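Local coordinates for proteasome assembly chaperone family protein (Pyrococcus furiosus DSM 3638, PDB 3WZ2), which probably helps build or activate the proteasome, as an archaeal homologue of the eukaryotic proteasome-assembly chaperones, at residues S115-G120 against S174-G179; W131-S136 against V148-Y153; G25-G30 against A83-F88; A190-V195 against V206-L211; E96-I101 against G161-E166. All blocks are in the same frame, centred on the assembly; numbering follows the deposited sequence.

Contact 1. Residues S115-G120 against S174-G179; sequences SLAGMG and SYVLLG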
# COMPACT_ATOMS: atom_id res chain seq x y z
N SER B 115 15.32 -10.49 -27.02
CA SER B 115 15.26 -11.04 -25.67
C SER B 115 15.68 -12.50 -25.65
O SER B 115 15.37 -13.26 -26.55
CB SER B 115 13.83 -10.87 -25.11
OG SER B 115 13.51 -9.50 -24.95
N LEU B 116 16.42 -12.86 -24.62
CA LEU B 116 16.85 -14.21 -24.39
C LEU B 116 16.08 -14.76 -23.21
O LEU B 116 16.10 -14.17 -22.13
CB LEU B 116 18.34 -14.22 -24.05
CG LEU B 116 19.21 -13.48 -25.03
CD1 LEU B 116 20.65 -13.65 -24.58
CD2 LEU B 116 19.01 -13.98 -26.45
N ALA B 117 15.35 -15.83 -23.43
CA ALA B 117 14.44 -16.35 -22.41
C ALA B 117 14.52 -17.86 -22.35
O ALA B 117 15.11 -18.50 -23.23
CB ALA B 117 13.02 -15.92 -22.72
N GLY B 118 13.84 -18.42 -21.35
CA GLY B 118 13.66 -19.85 -21.21
C GLY B 118 12.23 -20.28 -21.44
O GLY B 118 11.34 -19.47 -21.39
N MET B 119 12.01 -21.54 -21.78
CA MET B 119 10.65 -22.07 -21.93
C MET B 119 10.60 -23.38 -21.17
O MET B 119 11.32 -24.34 -21.52
CB MET B 119 10.35 -22.34 -23.39
CG MET B 119 8.98 -22.92 -23.70
SD MET B 119 8.96 -23.57 -25.41
CE MET B 119 7.33 -24.32 -25.48
N GLY B 120 9.82 -23.37 -20.10
CA GLY B 120 9.75 -24.47 -19.19
C GLY B 120 8.96 -25.57 -19.85
O GLY B 120 7.83 -25.37 -20.25
N SER B 174 11.77 -6.72 -33.26
CA SER B 174 11.89 -7.39 -31.96
C SER B 174 11.81 -8.91 -32.12
O SER B 174 11.15 -9.44 -33.05
CB SER B 174 10.89 -6.85 -30.92
OG SER B 174 9.57 -7.25 -31.16
N TYR B 175 12.56 -9.59 -31.26
CA TYR B 175 12.65 -11.03 -31.25
C TYR B 175 12.77 -11.54 -29.83
O TYR B 175 13.33 -10.86 -28.97
CB TYR B 175 13.86 -11.53 -32.01
CG TYR B 175 14.20 -10.82 -33.31
CD1 TYR B 175 14.66 -9.54 -33.29
CD2 TYR B 175 14.08 -11.45 -34.57
CE1 TYR B 175 15.00 -8.88 -34.46
CE2 TYR B 175 14.43 -10.79 -35.75
CZ TYR B 175 14.90 -9.51 -35.67
OH TYR B 175 15.24 -8.85 -36.81
N VAL B 176 12.27 -12.75 -29.59
CA VAL B 176 12.66 -13.53 -28.43
C VAL B 176 13.21 -14.90 -28.89
O VAL B 176 12.61 -15.56 -29.72
CB VAL B 176 11.48 -13.74 -27.47
CG1 VAL B 176 11.92 -14.40 -26.17
CG2 VAL B 176 10.77 -12.41 -27.16
N LEU B 177 14.34 -15.30 -28.33
CA LEU B 177 14.85 -16.66 -28.46
C LEU B 177 14.56 -17.40 -27.16
O LEU B 177 14.89 -16.88 -26.08
CB LEU B 177 16.34 -16.63 -28.71
CG LEU B 177 16.80 -15.85 -29.94
CD1 LEU B 177 18.31 -15.82 -30.00
CD2 LEU B 177 16.24 -16.50 -31.18
N LEU B 178 13.90 -18.56 -27.27
CA LEU B 178 13.51 -19.32 -26.11
C LEU B 178 14.18 -20.68 -26.06
O LEU B 178 13.91 -21.56 -26.88
CB LEU B 178 12.01 -19.52 -26.11
CG LEU B 178 11.21 -18.23 -26.05
CD1 LEU B 178 10.54 -17.99 -27.37
CD2 LEU B 178 10.18 -18.31 -24.98
N GLY B 179 15.04 -20.86 -25.06
CA GLY B 179 15.66 -22.15 -24.81
C GLY B 179 14.73 -23.00 -24.00
O GLY B 179 14.43 -22.66 -22.85
O HOH W 1 12.36 -8.59 -27.51
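The carbonyl oxygen of Tyr-175 is held by two donors. Ser-115 N reaches Tyr-175 O at 2.8 Å in a nearly straight bond, and a water also gives a hydrogen to that oxygen. The same water donates to Ser-115 OG at 3.0 Å, tying side chain and strand together; the hydroxyl has a further partner in Glu-24. From here the two strands run parallel, and the bonds alternate in the manner of a parallel sheet: Leu-177 N to Ser-115 O, Ala-117 N to Leu-177 O, Gly-179 N to Ala-117 O. The last bond differs in geometry, since Met-119 N sits well above the carbonyl plane of Gly-179 O, 46° out of it, at 2.9 Å. The axes of segments 115-120 and 174-179 are inclined at 38° to each other.

On one face, Ala-117 CB rests against Val-176 CG1 at 3.9 Å, while Val-176 CG2 meets Ser-115 CB at 4.0 Å. With CG1 anti to its backbone N (chi1 -173°), Val-176 can serve both neighbours, one methyl each. On the other face Leu-116 and Leu-177 lie side by side, CD2 to CD1 4.1 Å, both pointing the same way.

Helix 188-202 covers the leucine face through Val-194, Val-197 and Leu-198, and helix 158-169 packs on Ser-115 and Val-176. Strand 21-24 flanks 112-120, and strand 130-134 continues the sheet beyond 174-181.

Contact 2. Residues W131-S136 against V148-Y153; sequences WGIGGS and VKILKY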
# COMPACT_ATOMS: atom_id res chain seq x y z
N TRP B 131 13.41 -22.15 -29.54
CA TRP B 131 12.35 -21.57 -30.37
C TRP B 131 12.58 -20.09 -30.53
O TRP B 131 13.35 -19.49 -29.82
CB TRP B 131 10.98 -21.81 -29.72
CG TRP B 131 10.58 -23.23 -29.55
CD1 TRP B 131 11.03 -24.09 -28.61
CD2 TRP B 131 9.60 -23.96 -30.31
NE1 TRP B 131 10.40 -25.31 -28.72
CE2 TRP B 131 9.52 -25.26 -29.75
CE3 TRP B 131 8.76 -23.64 -31.37
CZ2 TRP B 131 8.65 -26.24 -30.26
CZ3 TRP B 131 7.89 -24.62 -31.87
CH2 TRP B 131 7.85 -25.90 -31.32
N GLY B 132 11.85 -19.49 -31.45
CA GLY B 132 11.94 -18.09 -31.71
C GLY B 132 10.55 -17.50 -31.92
O GLY B 132 9.61 -18.22 -32.31
N ILE B 133 10.43 -16.19 -31.67
CA ILE B 133 9.22 -15.48 -32.05
C ILE B 133 9.63 -14.04 -32.36
O ILE B 133 10.52 -13.48 -31.74
CB ILE B 133 8.14 -15.57 -30.94
CG1 ILE B 133 6.86 -14.82 -31.31
CG2 ILE B 133 8.67 -15.01 -29.64
CD1 ILE B 133 6.08 -15.43 -32.47
N GLY B 134 8.97 -13.47 -33.34
CA GLY B 134 9.29 -12.16 -33.84
C GLY B 134 8.12 -11.24 -33.57
O GLY B 134 6.98 -11.69 -33.46
N GLY B 135 8.41 -9.95 -33.50
CA GLY B 135 7.38 -8.96 -33.24
C GLY B 135 6.44 -8.71 -34.40
O GLY B 135 5.37 -8.18 -34.20
N SER B 136 6.87 -9.05 -35.60
CA SER B 136 5.98 -9.07 -36.76
C SER B 136 6.36 -10.25 -37.65
O SER B 136 7.38 -10.93 -37.41
CB SER B 136 6.12 -7.77 -37.57
OG SER B 136 7.31 -7.81 -38.38
N VAL B 148 15.29 -21.44 -37.19
CA VAL B 148 14.71 -21.42 -35.85
C VAL B 148 13.19 -21.67 -36.00
O VAL B 148 12.55 -21.02 -36.77
CB VAL B 148 14.95 -20.08 -35.17
CG1 VAL B 148 14.26 -20.03 -33.79
CG2 VAL B 148 16.43 -19.82 -35.02
N LYS B 149 12.65 -22.60 -35.24
CA LYS B 149 11.22 -22.84 -35.22
C LYS B 149 10.50 -21.70 -34.55
O LYS B 149 10.91 -21.28 -33.46
CB LYS B 149 10.88 -24.09 -34.39
CG LYS B 149 11.41 -25.39 -34.93
CD LYS B 149 10.33 -26.38 -35.34
CE LYS B 149 10.97 -27.61 -35.99
NZ LYS B 149 11.11 -27.41 -37.47
N ILE B 150 9.35 -21.32 -35.11
CA ILE B 150 8.51 -20.28 -34.58
C ILE B 150 7.53 -20.84 -33.58
O ILE B 150 6.81 -21.76 -33.88
CB ILE B 150 7.73 -19.58 -35.70
CG1 ILE B 150 8.70 -18.98 -36.72
CG2 ILE B 150 6.78 -18.52 -35.16
CD1 ILE B 150 9.76 -18.06 -36.16
N LEU B 151 7.54 -20.30 -32.38
CA LEU B 151 6.52 -20.62 -31.42
C LEU B 151 5.15 -20.16 -31.91
O LEU B 151 4.97 -18.98 -32.24
CB LEU B 151 6.85 -19.94 -30.09
CG LEU B 151 5.98 -20.33 -28.89
CD1 LEU B 151 6.04 -21.82 -28.58
CD2 LEU B 151 6.39 -19.51 -27.66
N LYS B 152 4.19 -21.06 -31.94
CA LYS B 152 2.87 -20.76 -32.48
C LYS B 152 1.90 -20.31 -31.39
O LYS B 152 1.15 -19.36 -31.58
CB LYS B 152 2.30 -21.96 -33.23
CG LYS B 152 3.06 -22.28 -34.51
CD LYS B 152 3.13 -21.09 -35.47
CE LYS B 152 3.44 -21.56 -36.88
NZ LYS B 152 4.36 -20.62 -37.56
N TYR B 153 1.96 -20.98 -30.25
CA TYR B 153 1.05 -20.77 -29.13
C TYR B 153 1.87 -20.86 -27.88
O TYR B 153 2.69 -21.75 -27.75
CB TYR B 153 -0.08 -21.81 -29.08
CG TYR B 153 -1.09 -21.64 -30.21
CD1 TYR B 153 -2.11 -20.69 -30.12
CD2 TYR B 153 -1.01 -22.42 -31.39
CE1 TYR B 153 -3.03 -20.51 -31.15
CE2 TYR B 153 -1.93 -22.25 -32.42
CZ TYR B 153 -2.94 -21.30 -32.29
OH TYR B 153 -3.85 -21.13 -33.31
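Trp-131 lays its indole against the chain of residues 149 to 151. Its CG is anti to the carbonyl carbon and beside the backbone N (chi1 -62°), and from there the ring reaches that chain. Leu-151 CD1 stands over one face of the ring, 4.3 Å above its plane and displaced toward the rim, while the benzene part turns its edge to the peptide that follows Ile-150: CZ3 lies 3.7 Å from Ile-150 O, and CE3 is close to Leu-151 N. Lys-149 CB meets the ring obliquely, 3.7 Å from CE3. The indole NE1 is hydrogen-bonded to Glu-180. An alanine in place of Trp-131 would probably open a gap beside Leu-151 CD1 and Lys-149 CB and leave the Glu-180 carboxylate without its indole mate.

Strand 130-134, helix 137-145 and the short, weakly bonded strand 149-150 form a beta-alpha-beta unit, in which Gly-132 bonds to the chain on either side of Ile-150. Its N donates to Lys-149 O at 2.9 Å, and its O accepts from Leu-151 N at 2.9 Å. Val-148 CG1 presses to 3.4 Å from Gly-132 N; a CB on this glycine would collide with that methyl.

Leu-151 sets its CB against Gly-132 O at 3.9 Å. The side chains of Ile-133 and Ile-150 cross at about a right angle, with Ile-133 CD1 4.2 Å from Ile-150 CG2. Ile-63 of the second subunit packs on Leu-151, and Gly-66 of that subunit on Ile-133.

Contact 3. Residues G25-G30 against A83-F88; sequences GYPGVG and AIADIF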
# COMPACT_ATOMS: atom_id res chain seq x y z
N GLY B 25 18.50 -9.99 -21.16
CA GLY B 25 18.51 -11.30 -20.51
C GLY B 25 18.22 -11.20 -19.02
O GLY B 25 19.00 -11.67 -18.20
N TYR B 26 17.07 -10.63 -18.67
CA TYR B 26 16.69 -10.48 -17.26
C TYR B 26 16.35 -11.85 -16.66
O TYR B 26 16.05 -12.79 -17.39
CB TYR B 26 15.50 -9.53 -17.09
CG TYR B 26 15.86 -8.03 -16.99
CD1 TYR B 26 17.01 -7.54 -17.56
CD2 TYR B 26 15.03 -7.14 -16.28
CE1 TYR B 26 17.37 -6.22 -17.46
CE2 TYR B 26 15.36 -5.80 -16.19
CZ TYR B 26 16.53 -5.33 -16.78
OH TYR B 26 16.91 -4.01 -16.72
N PRO B 27 16.37 -11.96 -15.33
CA PRO B 27 16.03 -13.24 -14.72
C PRO B 27 14.66 -13.74 -15.07
O PRO B 27 13.71 -12.98 -15.14
CB PRO B 27 16.10 -12.95 -13.21
CG PRO B 27 16.99 -11.75 -13.09
CD PRO B 27 16.73 -10.95 -14.32
N GLY B 28 14.55 -15.03 -15.28
CA GLY B 28 13.31 -15.65 -15.73
C GLY B 28 13.53 -17.16 -15.67
O GLY B 28 14.47 -17.62 -15.01
N VAL B 29 12.70 -17.92 -16.37
CA VAL B 29 12.67 -19.38 -16.22
C VAL B 29 14.02 -19.99 -16.54
O VAL B 29 14.63 -19.65 -17.55
CB VAL B 29 11.70 -20.04 -17.27
CG1 VAL B 29 11.51 -21.53 -16.98
CG2 VAL B 29 10.34 -19.36 -17.36
N GLY B 30 14.48 -20.89 -15.70
CA GLY B 30 15.77 -21.54 -15.84
C GLY B 30 16.97 -20.66 -15.67
O GLY B 30 18.10 -21.12 -15.86
N ALA B 83 21.59 -6.02 -21.57
CA ALA B 83 20.94 -5.60 -20.34
C ALA B 83 20.84 -6.77 -19.39
O ALA B 83 20.27 -7.81 -19.75
CB ALA B 83 19.55 -5.07 -20.66
N ILE B 84 21.29 -6.55 -18.15
CA ILE B 84 21.39 -7.60 -17.12
C ILE B 84 20.70 -7.09 -15.87
O ILE B 84 20.76 -5.91 -15.57
CB ILE B 84 22.89 -7.88 -16.84
CG1 ILE B 84 23.49 -8.65 -18.09
CG2 ILE B 84 23.09 -8.59 -15.49
CD1 ILE B 84 24.96 -8.94 -18.06
N ALA B 85 20.08 -7.99 -15.12
CA ALA B 85 19.59 -7.68 -13.80
C ALA B 85 19.94 -8.79 -12.82
O ALA B 85 19.67 -9.95 -13.09
CB ALA B 85 18.08 -7.48 -13.84
N ASP B 86 20.43 -8.43 -11.65
CA ASP B 86 20.71 -9.39 -10.61
C ASP B 86 19.62 -9.54 -9.55
O ASP B 86 19.77 -10.35 -8.65
CB ASP B 86 22.07 -9.07 -9.98
CG ASP B 86 23.25 -9.45 -10.90
OD1 ASP B 86 23.15 -10.49 -11.58
OD2 ASP B 86 24.24 -8.69 -11.00
N ILE B 87 18.50 -8.85 -9.71
CA ILE B 87 17.37 -8.98 -8.79
C ILE B 87 16.11 -9.20 -9.63
O ILE B 87 16.06 -8.80 -10.79
CB ILE B 87 17.26 -7.74 -7.88
CG1 ILE B 87 17.27 -6.48 -8.71
CG2 ILE B 87 18.47 -7.67 -6.97
CD1 ILE B 87 16.93 -5.24 -7.92
N PHE B 88 15.12 -9.87 -9.07
CA PHE B 88 13.89 -10.19 -9.83
C PHE B 88 12.89 -9.20 -9.27
O PHE B 88 12.62 -9.20 -8.10
CB PHE B 88 13.43 -11.68 -9.73
CG PHE B 88 12.17 -12.03 -10.56
CD1 PHE B 88 12.26 -12.57 -11.85
CD2 PHE B 88 10.88 -11.86 -10.01
CE1 PHE B 88 11.11 -12.90 -12.58
CE2 PHE B 88 9.73 -12.18 -10.74
CZ PHE B 88 9.84 -12.69 -12.02
O HOH W 2 20.14 -10.57 -16.09
O HOH W 3 19.72 -3.48 -17.04
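Tyr-26 places its ring flat over the methyl of Ala-85. The CB atom of Ala-85 stands 3.7 Å from the ring centroid and 2° off the ring normal, a CH-pi contact with the methyl centred on the face. The first torsion of Tyr-26 (chi1 -86°) puts CG beside the backbone N, and from there the ring extends over Ala-85 CB. At the edge of the ring, in its plane, lies Ala-83 O, and CE1 touches Ala-83 CB at 4.0 Å. The hydroxyl meets a water at 2.9 Å from Tyr-26 OH, and this water donates to Ile-84 O, so the phenol is linked to the same strand at its tip. A leucine in place of Tyr-26 would probably leave the Ala-85 methyl without its flat cover and the water on Ile-84 O without the hydroxyl.

Pro-27 comes at Ala-85 from the next position along the loop. Its CG lies 3.2 Å from Ala-85 O, and its CD leans on Ala-85 CB, so that methyl is shared between a tyrosine face and a proline ring. Further on, Phe-88 turns its edge to Pro-27 O, with CD1 at 3.6 Å.

Backbone bonds hold the start of the loop. Gly-25 N donates to Ala-83 O at 3.1 Å, and a second water gives a hydrogen to Gly-25 O while accepting one from Ala-85 N at 2.8 Å.

The loop follows strand 21-24, which runs parallel to its neighbour 80-85 in the sheet, and leads into helix 32-43. Strand 72-77 borders the contact through Leu-72 and Phe-74, while helix 223-235 covers Pro-27 and Phe-88 with Met-225 and Met-229.

Contact 4. Residues A190-V195 against V206-L211; sequences AAANVV and VSVEPL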
# COMPACT_ATOMS: atom_id res chain seq x y z
N ALA B 190 20.81 -24.97 -21.58
CA ALA B 190 19.85 -24.21 -22.34
C ALA B 190 20.36 -22.82 -22.69
O ALA B 190 20.23 -22.39 -23.83
CB ALA B 190 18.52 -24.10 -21.59
N ALA B 191 21.05 -22.17 -21.76
CA ALA B 191 21.67 -20.89 -22.06
C ALA B 191 22.64 -21.01 -23.22
O ALA B 191 22.68 -20.18 -24.12
CB ALA B 191 22.35 -20.31 -20.85
N ALA B 192 23.44 -22.05 -23.20
CA ALA B 192 24.41 -22.29 -24.26
C ALA B 192 23.72 -22.49 -25.58
O ALA B 192 24.19 -21.98 -26.58
CB ALA B 192 25.28 -23.50 -23.92
N ASN B 193 22.63 -23.26 -25.59
CA ASN B 193 21.85 -23.42 -26.82
C ASN B 193 21.39 -22.06 -27.38
O ASN B 193 21.43 -21.82 -28.59
CB ASN B 193 20.61 -24.29 -26.58
CG ASN B 193 20.94 -25.72 -26.16
OD1 ASN B 193 22.02 -26.20 -26.42
ND2 ASN B 193 19.97 -26.43 -25.57
N VAL B 194 20.95 -21.17 -26.49
CA VAL B 194 20.49 -19.85 -26.91
C VAL B 194 21.63 -18.99 -27.43
O VAL B 194 21.51 -18.33 -28.46
CB VAL B 194 19.74 -19.14 -25.76
CG1 VAL B 194 19.54 -17.70 -26.09
CG2 VAL B 194 18.42 -19.85 -25.52
N VAL B 195 22.77 -19.03 -26.75
CA VAL B 195 23.92 -18.30 -27.24
C VAL B 195 24.36 -18.76 -28.63
O VAL B 195 24.68 -17.93 -29.47
CB VAL B 195 25.11 -18.40 -26.28
CG1 VAL B 195 26.36 -17.81 -26.91
CG2 VAL B 195 24.77 -17.70 -25.00
N VAL B 206 31.45 -16.27 -30.79
CA VAL B 206 31.49 -16.80 -29.43
C VAL B 206 31.30 -18.31 -29.32
O VAL B 206 30.26 -18.86 -29.63
CB VAL B 206 30.48 -16.08 -28.51
CG1 VAL B 206 30.67 -16.50 -27.05
CG2 VAL B 206 30.71 -14.60 -28.62
N SER B 207 32.30 -18.96 -28.76
CA SER B 207 32.21 -20.36 -28.41
C SER B 207 31.45 -20.52 -27.08
O SER B 207 31.71 -19.81 -26.12
CB SER B 207 33.63 -20.94 -28.25
OG SER B 207 33.58 -22.27 -27.72
N VAL B 208 30.58 -21.49 -27.01
CA VAL B 208 29.92 -21.83 -25.75
C VAL B 208 30.64 -22.88 -24.91
O VAL B 208 30.14 -23.24 -23.82
CB VAL B 208 28.44 -22.27 -25.93
CG1 VAL B 208 27.67 -21.15 -26.59
CG2 VAL B 208 28.32 -23.56 -26.72
N GLU B 209 31.80 -23.35 -25.36
CA GLU B 209 32.52 -24.39 -24.63
C GLU B 209 32.87 -24.01 -23.19
O GLU B 209 32.67 -24.80 -22.28
CB GLU B 209 33.75 -24.87 -25.40
CG GLU B 209 33.42 -25.66 -26.66
CD GLU B 209 32.74 -27.00 -26.37
OE1 GLU B 209 33.21 -27.73 -25.46
OE2 GLU B 209 31.74 -27.34 -27.06
N PRO B 210 33.32 -22.77 -22.97
CA PRO B 210 33.55 -22.36 -21.58
C PRO B 210 32.29 -22.37 -20.66
O PRO B 210 32.38 -22.63 -19.45
CB PRO B 210 34.12 -20.94 -21.71
CG PRO B 210 34.60 -20.84 -23.10
CD PRO B 210 33.69 -21.70 -23.92
N LEU B 211 31.13 -22.16 -21.25
CA LEU B 211 29.85 -22.26 -20.52
C LEU B 211 29.52 -23.69 -20.17
O LEU B 211 29.06 -23.98 -19.06
CB LEU B 211 28.71 -21.73 -21.40
CG LEU B 211 27.42 -21.21 -20.79
CD1 LEU B 211 27.70 -20.52 -19.48
CD2 LEU B 211 26.50 -20.36 -21.68
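Leu-211 CD2 sits over one face of the peptide group that joins Ala-191 to Ala-192, standing almost straight above its nitrogen, 3.8 Å from Ala-192 N. The same methyl also touches both alanine side chains, 4.2 Å from Ala-191 CB and 4.0 Å from Ala-192 CB. At the next peptide group along the helix, it is Val-208 that approaches, its CG1 3.6 Å from Ala-192 O. Peptide groups are the flat surfaces in this contact; the side chains that meet are aliphatic throughout.

Val-208 fills the middle. Its CB meets Ala-192 CB at 3.9 Å, and its CG1, anti to the carbonyl carbon (chi1 -59°), also reaches Val-195 CG1 at 3.6 Å. The two valines slide past each other in opposite directions, so methyl packs beside methyl. Val-206 adds a looser touch on Val-195 CG1 from the loop side.

Helix 188-202 is followed by a short connection that brings the chain back against it, and then by helix 209-213, which begins beside the earlier helix. The small side chains of Ala-191 and Ala-192 let the leucine and valine methyls come down onto the backbone of the first helix. Where the second helix starts, Ser-207 OG accepts a hydrogen bond from Glu-209 N at 3.1 Å, a capping bond at the turn that leads into the helix.

Helix 32-43 lines the region as well: Ala-36 packs on Val-195, Ile-35 on Ala-191, and Phe-39 on Val-206, whose backbone N is bonded to the side chain of Asn-199.

Contact 5. Residues E96-I101 against G161-E166; sequences EIAKEI and GKLLWE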
# COMPACT_ATOMS: atom_id res chain seq x y z
N GLU B 96 7.60 -0.37 -15.98
CA GLU B 96 8.20 0.95 -16.07
C GLU B 96 9.56 0.89 -16.76
O GLU B 96 9.89 1.79 -17.52
CB GLU B 96 8.33 1.59 -14.69
CG GLU B 96 7.03 2.02 -14.04
CD GLU B 96 6.61 3.44 -14.42
OE1 GLU B 96 7.09 3.98 -15.46
OE2 GLU B 96 5.80 4.04 -13.66
N ILE B 97 10.37 -0.11 -16.43
CA ILE B 97 11.68 -0.21 -17.01
C ILE B 97 11.58 -0.50 -18.49
O ILE B 97 12.26 0.12 -19.28
CB ILE B 97 12.55 -1.27 -16.31
CG1 ILE B 97 12.88 -0.84 -14.87
CG2 ILE B 97 13.85 -1.52 -17.06
CD1 ILE B 97 13.29 -1.99 -13.98
N ALA B 98 10.71 -1.43 -18.87
CA ALA B 98 10.46 -1.74 -20.28
C ALA B 98 10.06 -0.50 -21.08
O ALA B 98 10.58 -0.26 -22.18
CB ALA B 98 9.38 -2.79 -20.43
N LYS B 99 9.19 0.31 -20.50
CA LYS B 99 8.80 1.56 -21.14
C LYS B 99 10.01 2.47 -21.40
O LYS B 99 10.14 3.04 -22.48
CB LYS B 99 7.69 2.28 -20.33
CG LYS B 99 6.34 1.52 -20.27
CD LYS B 99 5.50 1.78 -21.50
CE LYS B 99 4.52 0.67 -21.64
NZ LYS B 99 3.42 0.93 -22.61
N GLU B 100 10.87 2.66 -20.40
CA GLU B 100 12.06 3.53 -20.62
C GLU B 100 13.04 2.92 -21.61
O GLU B 100 13.63 3.62 -22.40
CB GLU B 100 12.80 3.79 -19.31
CG GLU B 100 12.04 4.61 -18.30
CD GLU B 100 11.64 6.00 -18.81
OE1 GLU B 100 12.48 6.71 -19.42
OE2 GLU B 100 10.45 6.37 -18.61
N ILE B 101 13.19 1.59 -21.57
CA ILE B 101 14.05 0.94 -22.53
C ILE B 101 13.52 1.18 -23.97
O ILE B 101 14.27 1.54 -24.86
CB ILE B 101 14.15 -0.55 -22.25
CG1 ILE B 101 15.01 -0.78 -21.01
CG2 ILE B 101 14.71 -1.29 -23.45
CD1 ILE B 101 15.02 -2.22 -20.50
N GLY B 161 8.62 -10.93 -22.55
CA GLY B 161 7.28 -10.77 -23.16
C GLY B 161 6.89 -9.32 -23.41
O GLY B 161 6.32 -8.98 -24.43
N LYS B 162 7.18 -8.46 -22.44
CA LYS B 162 6.77 -7.07 -22.53
C LYS B 162 7.53 -6.35 -23.61
O LYS B 162 6.96 -5.63 -24.39
CB LYS B 162 6.95 -6.33 -21.19
CG LYS B 162 6.25 -4.96 -21.15
CD LYS B 162 4.73 -5.16 -21.12
CE LYS B 162 3.92 -3.93 -21.45
NZ LYS B 162 3.99 -2.94 -20.36
N LEU B 163 8.83 -6.56 -23.64
CA LEU B 163 9.67 -5.93 -24.66
C LEU B 163 9.31 -6.37 -26.04
O LEU B 163 9.25 -5.56 -26.96
CB LEU B 163 11.13 -6.29 -24.45
CG LEU B 163 12.25 -5.32 -24.39
CD1 LEU B 163 11.74 -3.99 -23.93
CD2 LEU B 163 13.44 -5.85 -23.58
N LEU B 164 9.11 -7.66 -26.22
CA LEU B 164 8.70 -8.16 -27.53
C LEU B 164 7.55 -7.30 -28.05
O LEU B 164 7.58 -6.80 -29.17
CB LEU B 164 8.27 -9.61 -27.42
CG LEU B 164 7.65 -10.27 -28.64
CD1 LEU B 164 8.66 -10.30 -29.77
CD2 LEU B 164 7.16 -11.66 -28.30
N TRP B 165 6.53 -7.13 -27.21
CA TRP B 165 5.29 -6.46 -27.62
C TRP B 165 5.56 -4.94 -27.78
O TRP B 165 5.25 -4.36 -28.83
CB TRP B 165 4.16 -6.73 -26.62
CG TRP B 165 2.90 -5.88 -26.88
CD1 TRP B 165 2.47 -4.81 -26.16
CD2 TRP B 165 1.97 -6.04 -27.94
NE1 TRP B 165 1.34 -4.30 -26.71
CE2 TRP B 165 1.01 -5.03 -27.82
CE3 TRP B 165 1.86 -6.95 -28.98
CZ2 TRP B 165 -0.08 -4.91 -28.68
CZ3 TRP B 165 0.77 -6.84 -29.86
CH2 TRP B 165 -0.17 -5.81 -29.72
N GLU B 166 6.15 -4.32 -26.75
CA GLU B 166 6.27 -2.86 -26.74
C GLU B 166 7.24 -2.35 -27.78
O GLU B 166 6.96 -1.36 -28.47
CB GLU B 166 6.65 -2.33 -25.38
CG GLU B 166 5.51 -2.43 -24.34
CD GLU B 166 4.28 -1.58 -24.68
OE1 GLU B 166 4.47 -0.48 -25.23
OE2 GLU B 166 3.10 -2.05 -24.46
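Lys-99 NZ reaches across to Glu-166 OE1 at 3.2 Å, a salt bridge whose hydrogen bond is weak. The second carboxylate oxygen is not far behind, with Glu-166 OE2 3.5 Å from Lys-99 NZ. The two chains cross obliquely; Lys-99 bends at chi2 (-83°), which places CD, and then runs nearly extended to its ammonium group, while Glu-166 is likewise bent at chi2. Lys-99 has another, long and weak ion pair with Asp-53 of the second subunit.

A second ammonium stands close by: Lys-162 NZ is 4.5 Å from Lys-99 NZ and 3.9 Å from Lys-99 CE. Lys-162 finds a weak hydrogen bond with Asn-95 OD1, one turn before Lys-99 on the same helix. The carboxylate of Glu-166 probably softens the repulsion between the two lysines.

Beside the charges the packing is apolar. Ala-98 CB rests on the aliphatic stem of Lys-162, 3.9 Å from its CG, and Ile-101 CG2 meets Leu-163 CD1 at 4.0 Å, the two side chains crossing at about a right angle. The axes of the two segments approach to 9.8 Å at 38°; Ala-98 and Leu-163 have the nearest CA atoms.

The backbone of 161-166 has partners of its own on other sides. Leu-164 O accepts from Ser-174 OG, and Gly-161 O is bonded to Ser-61 OG of the second subunit, whose Tyr-51 meets Trp-165 edge-to-face.

Two lysines, Glu-166 and Asp-53 of the second subunit, which packs on Glu-166, thus make a mixed-charge patch at the subunit boundary, beside an apolar helix-helix seam. The charges probably offset one another rather than forming one strong pair.

Overall arrangement
Along the chain, contact 3 closes first; contacts 5 and 1 then interlock, since their segments alternate, with contact 2 enclosed by both, and contact 4 follows. Contacts 1, 2 and 3 belong to one mixed sheet. Contact 1 pairs two of its central strands, contact 2 lies at its 149-150 border, about 9 Å away between centres, and contact 3, its centre about 12 Å from that of contact 1, involves the end of strand 80-85. Helices cover the sheet on both faces: contacts 4 and 5 have centres about 26 Å apart, on opposite sides of the chain's centre, and each touches contact 1. Contacts 2 and 5 also meet the second subunit, linking the alpha/beta core to the five-chain assembly.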